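Local coordinates for La protein (Trypanosoma brucei, PDB 1S29) that probably binds RNA through its N-terminal La motif, a winged-helix domain that uses a conserved aromatic patch, at residues A[49-54]-A[61-66]; A[18-21]-A[25-28]. One frame throughout, in Å; residues are numbered along the deposited sequence.

Contact 1 (A[49-54]-A[61-66]); sequences TLLTFK and TDVKEV
Leu51 carries this contact, reaching across to Thr61, Val63 and Val66 with its two methyl branches. Two residues before it, Thr49 O accepts from both Thr52 N, at 3.0 Å, and Thr52 OG1, at 2.7 Å. Leu50 O takes the amide of Phe53, closing a type I turn over Leu50 to Phe53, with Leu51 at its second position, aimed at 61-66. CG of Leu51 lies anti to the carbonyl carbon (chi1 -75°), carrying the side chain toward 61-66, where its two methyls take different partners. CD1 meets Val63 CG1 at 3.4 Å, tighter than usual for two methyls, the side chains crossing at about a right angle, and also lies 3.7 Å from Thr61 O. CD2 turns inward to Val66 CG2 at 3.7 Å and rests against the backbone of Thr61 and Asp62. No hydrogen bond joins the segments, so the join is apolar packing. Further along, Phe53 stands at the N-cap position of helix 54-57 and packs on Phe32 and Leu33 of helix 31-37. In the opposite segment the backbone is set by the start of a helix: Asp62 is its N-cap, and OD1 accepts from Lys64 N at 2.8 Å, met from well above the carboxylate plane. Thr60 OG1 bonds to both Asp62 N and Glu65 OE1. Leu51 thus joins the turn after helix 47-50 to the first turn of helix 63-70, on the surface of the winged-helix domain, with helix 54-57 in the connection between them.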
# COMPACT_ATOMS: atom_id res chain seq x y z
N THR A 49 6.29 3.14 4.89
CA THR A 49 7.02 1.90 4.68
C THR A 49 6.82 1.49 3.23
O THR A 49 7.75 1.02 2.58
CB THR A 49 6.51 0.77 5.57
OG1 THR A 49 6.81 1.08 6.93
CG2 THR A 49 7.18 -0.54 5.20
N LEU A 50 5.59 1.65 2.74
CA LEU A 50 5.30 1.28 1.36
C LEU A 50 6.14 2.08 0.37
O LEU A 50 6.53 1.58 -0.68
CB LEU A 50 3.81 1.46 1.07
CG LEU A 50 2.89 0.53 1.86
CD1 LEU A 50 1.50 0.56 1.23
CD2 LEU A 50 3.43 -0.89 1.87
N LEU A 51 6.43 3.33 0.72
CA LEU A 51 7.23 4.18 -0.14
C LEU A 51 8.64 3.65 -0.36
O LEU A 51 9.33 4.08 -1.29
CB LEU A 51 7.30 5.60 0.44
CG LEU A 51 6.05 6.46 0.31
CD1 LEU A 51 6.29 7.81 0.95
CD2 LEU A 51 5.71 6.64 -1.16
N THR A 52 9.08 2.72 0.49
CA THR A 52 10.43 2.17 0.36
C THR A 52 10.49 0.96 -0.57
O THR A 52 11.57 0.51 -0.94
CB THR A 52 11.01 1.77 1.73
OG1 THR A 52 10.35 0.60 2.22
CG2 THR A 52 10.86 2.91 2.73
N PHE A 53 9.33 0.44 -0.95
CA PHE A 53 9.27 -0.71 -1.85
C PHE A 53 9.43 -0.25 -3.29
O PHE A 53 8.83 0.74 -3.70
CB PHE A 53 7.93 -1.44 -1.67
CG PHE A 53 7.73 -2.00 -0.29
CD1 PHE A 53 6.49 -2.51 0.09
CD2 PHE A 53 8.77 -2.04 0.63
CE1 PHE A 53 6.29 -3.04 1.36
CE2 PHE A 53 8.58 -2.56 1.91
CZ PHE A 53 7.34 -3.06 2.27
N LYS A 54 10.24 -0.98 -4.04
CA LYS A 54 10.55 -0.66 -5.44
C LYS A 54 9.39 -0.29 -6.36
O LYS A 54 9.47 0.70 -7.08
CB LYS A 54 11.31 -1.82 -6.09
CG LYS A 54 11.58 -1.60 -7.57
CD LYS A 54 11.96 -2.88 -8.30
CE LYS A 54 12.13 -2.60 -9.79
NZ LYS A 54 12.42 -3.81 -10.59
N THR A 61 6.89 9.41 -4.28
CA THR A 61 7.68 9.52 -3.06
C THR A 61 6.85 10.30 -2.05
O THR A 61 7.37 10.77 -1.04
CB THR A 61 9.02 10.27 -3.31
OG1 THR A 61 8.76 11.59 -3.80
CG2 THR A 61 9.87 9.52 -4.33
N ASP A 62 5.55 10.40 -2.33
CA ASP A 62 4.62 11.14 -1.48
C ASP A 62 3.47 10.28 -0.95
O ASP A 62 2.66 9.77 -1.71
CB ASP A 62 4.04 12.32 -2.28
CG ASP A 62 3.09 13.18 -1.47
OD1 ASP A 62 2.88 12.90 -0.27
OD2 ASP A 62 2.55 14.14 -2.05
N VAL A 63 3.41 10.13 0.37
CA VAL A 63 2.36 9.33 1.00
C VAL A 63 0.96 9.80 0.63
O VAL A 63 0.03 9.01 0.58
CB VAL A 63 2.48 9.36 2.55
CG1 VAL A 63 3.75 8.65 2.99
CG2 VAL A 63 2.47 10.80 3.04
N LYS A 64 0.82 11.10 0.35
CA LYS A 64 -0.49 11.63 0.00
C LYS A 64 -0.99 11.13 -1.35
O LYS A 64 -2.19 10.97 -1.55
CB LYS A 64 -0.45 13.16 0.06
CG LYS A 64 -0.15 13.67 1.46
CD LYS A 64 -0.23 15.17 1.57
CE LYS A 64 0.08 15.61 3.00
NZ LYS A 64 -0.85 14.99 3.98
N GLU A 65 -0.06 10.86 -2.26
CA GLU A 65 -0.45 10.34 -3.56
C GLU A 65 -0.80 8.86 -3.40
O GLU A 65 -1.68 8.33 -4.08
CB GLU A 65 0.68 10.52 -4.58
CG GLU A 65 1.05 11.98 -4.83
CD GLU A 65 2.03 12.16 -5.98
OE1 GLU A 65 2.99 11.37 -6.06
OE2 GLU A 65 1.84 13.09 -6.79
N VAL A 66 -0.11 8.19 -2.48
CA VAL A 66 -0.37 6.78 -2.24
C VAL A 66 -1.78 6.63 -1.66
O VAL A 66 -2.47 5.67 -1.97
CB VAL A 66 0.67 6.17 -1.27
CG1 VAL A 66 0.35 4.70 -1.02
CG2 VAL A 66 2.06 6.30 -1.87

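Contact 2 (A[18-21]-A[25-28]); sequences VEFY and VNVQ
Asn26 lays its amide nitrogen over one face of the Phe20 ring, the two side chains crossing at about a right angle. ND2 stands 3.3 Å above the ring plane and toward its rim, nearest CD1 and CE1, the latter at 3.4 Å. The amide is neither stacked flat nor upright on the ring: the planes are 48° apart, and OD1 lies 3.9 Å from Phe20 CZ. The same nitrogen donates to the backbone O of Phe20 at 2.8 Å, with an N-H...O angle of 142°. It comes from above the carbonyl plane, so the bond is bent at both ends; the nitrogen lies over the ring while its hydrogen bond goes to the carbonyl. Two torsions allow this. Phe20 has CG opposite its backbone N (chi1 174°), which swings the ring forward alongside its own carbonyl, while CG of Asn26 lies opposite the carbonyl carbon and points back at the end of the preceding helix. Asn26 CB sits 3.4 Å from Phe20 O. Ser23 OG bonds both Phe20 O and Asn26 N; coming right before helix 24-27, it is consistent with an N-cap that also gives Phe20 O a second polar partner. The Phe20 ring also makes a cation-pi contact with Arg55, whose backbone N is bonded to Tyr21 OH. The arrangement fastens the C-terminal turn of helix 8-21 to the short helix 24-27 across a tight connection; beyond it, Val27 packs on Lys34 and Met37 of helix 31-37, and Val18 and Glu19 lean on Leu76 of strand 76-78.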
# COMPACT_ATOMS: atom_id res chain seq x y z
N VAL A 18 0.28 -1.84 -4.95
CA VAL A 18 0.13 -1.96 -3.51
C VAL A 18 -0.63 -3.26 -3.23
O VAL A 18 -0.29 -4.01 -2.32
CB VAL A 18 -0.63 -0.76 -2.89
CG1 VAL A 18 -0.85 -0.99 -1.39
CG2 VAL A 18 0.16 0.53 -3.10
N GLU A 19 -1.66 -3.53 -4.03
CA GLU A 19 -2.43 -4.76 -3.85
C GLU A 19 -1.51 -5.95 -4.10
O GLU A 19 -1.68 -7.01 -3.49
CB GLU A 19 -3.62 -4.79 -4.81
CG GLU A 19 -4.59 -3.65 -4.56
CD GLU A 19 -5.76 -3.63 -5.53
OE1 GLU A 19 -5.62 -4.12 -6.67
OE2 GLU A 19 -6.82 -3.10 -5.15
N PHE A 20 -0.53 -5.78 -4.97
CA PHE A 20 0.43 -6.85 -5.29
C PHE A 20 1.21 -7.26 -4.05
O PHE A 20 1.31 -8.44 -3.73
CB PHE A 20 1.41 -6.38 -6.36
CG PHE A 20 2.52 -7.36 -6.67
CD1 PHE A 20 2.31 -8.43 -7.53
CD2 PHE A 20 3.79 -7.18 -6.11
CE1 PHE A 20 3.35 -9.31 -7.84
CE2 PHE A 20 4.84 -8.05 -6.42
CZ PHE A 20 4.61 -9.12 -7.29
N TYR A 21 1.76 -6.28 -3.35
CA TYR A 21 2.54 -6.59 -2.16
C TYR A 21 1.71 -7.25 -1.07
O TYR A 21 2.22 -8.07 -0.30
CB TYR A 21 3.21 -5.32 -1.62
CG TYR A 21 4.37 -4.84 -2.47
CD1 TYR A 21 4.33 -3.62 -3.14
CD2 TYR A 21 5.52 -5.63 -2.61
CE1 TYR A 21 5.40 -3.19 -3.92
CE2 TYR A 21 6.59 -5.20 -3.39
CZ TYR A 21 6.53 -3.98 -4.04
OH TYR A 21 7.60 -3.56 -4.79
N VAL A 25 -0.72 -14.53 -2.26
CA VAL A 25 0.48 -15.23 -2.71
C VAL A 25 1.77 -14.59 -2.25
O VAL A 25 2.65 -15.27 -1.73
CB VAL A 25 0.52 -15.34 -4.25
CG1 VAL A 25 1.84 -15.94 -4.70
CG2 VAL A 25 -0.62 -16.21 -4.74
N ASN A 26 1.88 -13.28 -2.43
CA ASN A 26 3.08 -12.56 -2.07
C ASN A 26 3.31 -12.32 -0.59
O ASN A 26 4.42 -12.53 -0.09
CB ASN A 26 3.11 -11.21 -2.80
CG ASN A 26 3.13 -11.37 -4.31
OD1 ASN A 26 3.98 -12.08 -4.85
ND2 ASN A 26 2.21 -10.71 -5.00
N VAL A 27 2.28 -11.88 0.11
CA VAL A 27 2.41 -11.59 1.53
C VAL A 27 2.92 -12.78 2.32
O VAL A 27 3.70 -12.62 3.25
CB VAL A 27 1.06 -11.13 2.15
CG1 VAL A 27 0.04 -12.25 2.08
CG2 VAL A 27 1.28 -10.70 3.58
N GLN A 28 2.49 -13.97 1.94
CA GLN A 28 2.91 -15.17 2.65
C GLN A 28 4.39 -15.50 2.45
O GLN A 28 4.95 -16.35 3.15
CB GLN A 28 2.00 -16.34 2.26
CG GLN A 28 0.57 -16.14 2.78
CD GLN A 28 -0.39 -17.24 2.36
OE1 GLN A 28 -0.83 -17.30 1.21
NE2 GLN A 28 -0.73 -18.12 3.30

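Overall arrangement
Contact 2 closes in the chain before contact 1 opens, and their centres lie about 15 Å apart on opposite sides of the chain's centre. They nevertheless touch through the segments 18-21 and 49-54. Phe53 CB comes within 3.7 Å of Tyr21 CZ, and the two rings meet with planes at about 55°; deeper down, Leu50 CD1 packs on Val18 CG1 at 3.8 Å. Helix 8-21 is thereby joined to helix 47-50 and the turn that follows. The La motif is known to bind RNA through a conserved aromatic patch, and the aromatic residues Phe20, Tyr21 and Phe53, contributed by the two contacts, are consistent with part of such a surface, though no RNA is present.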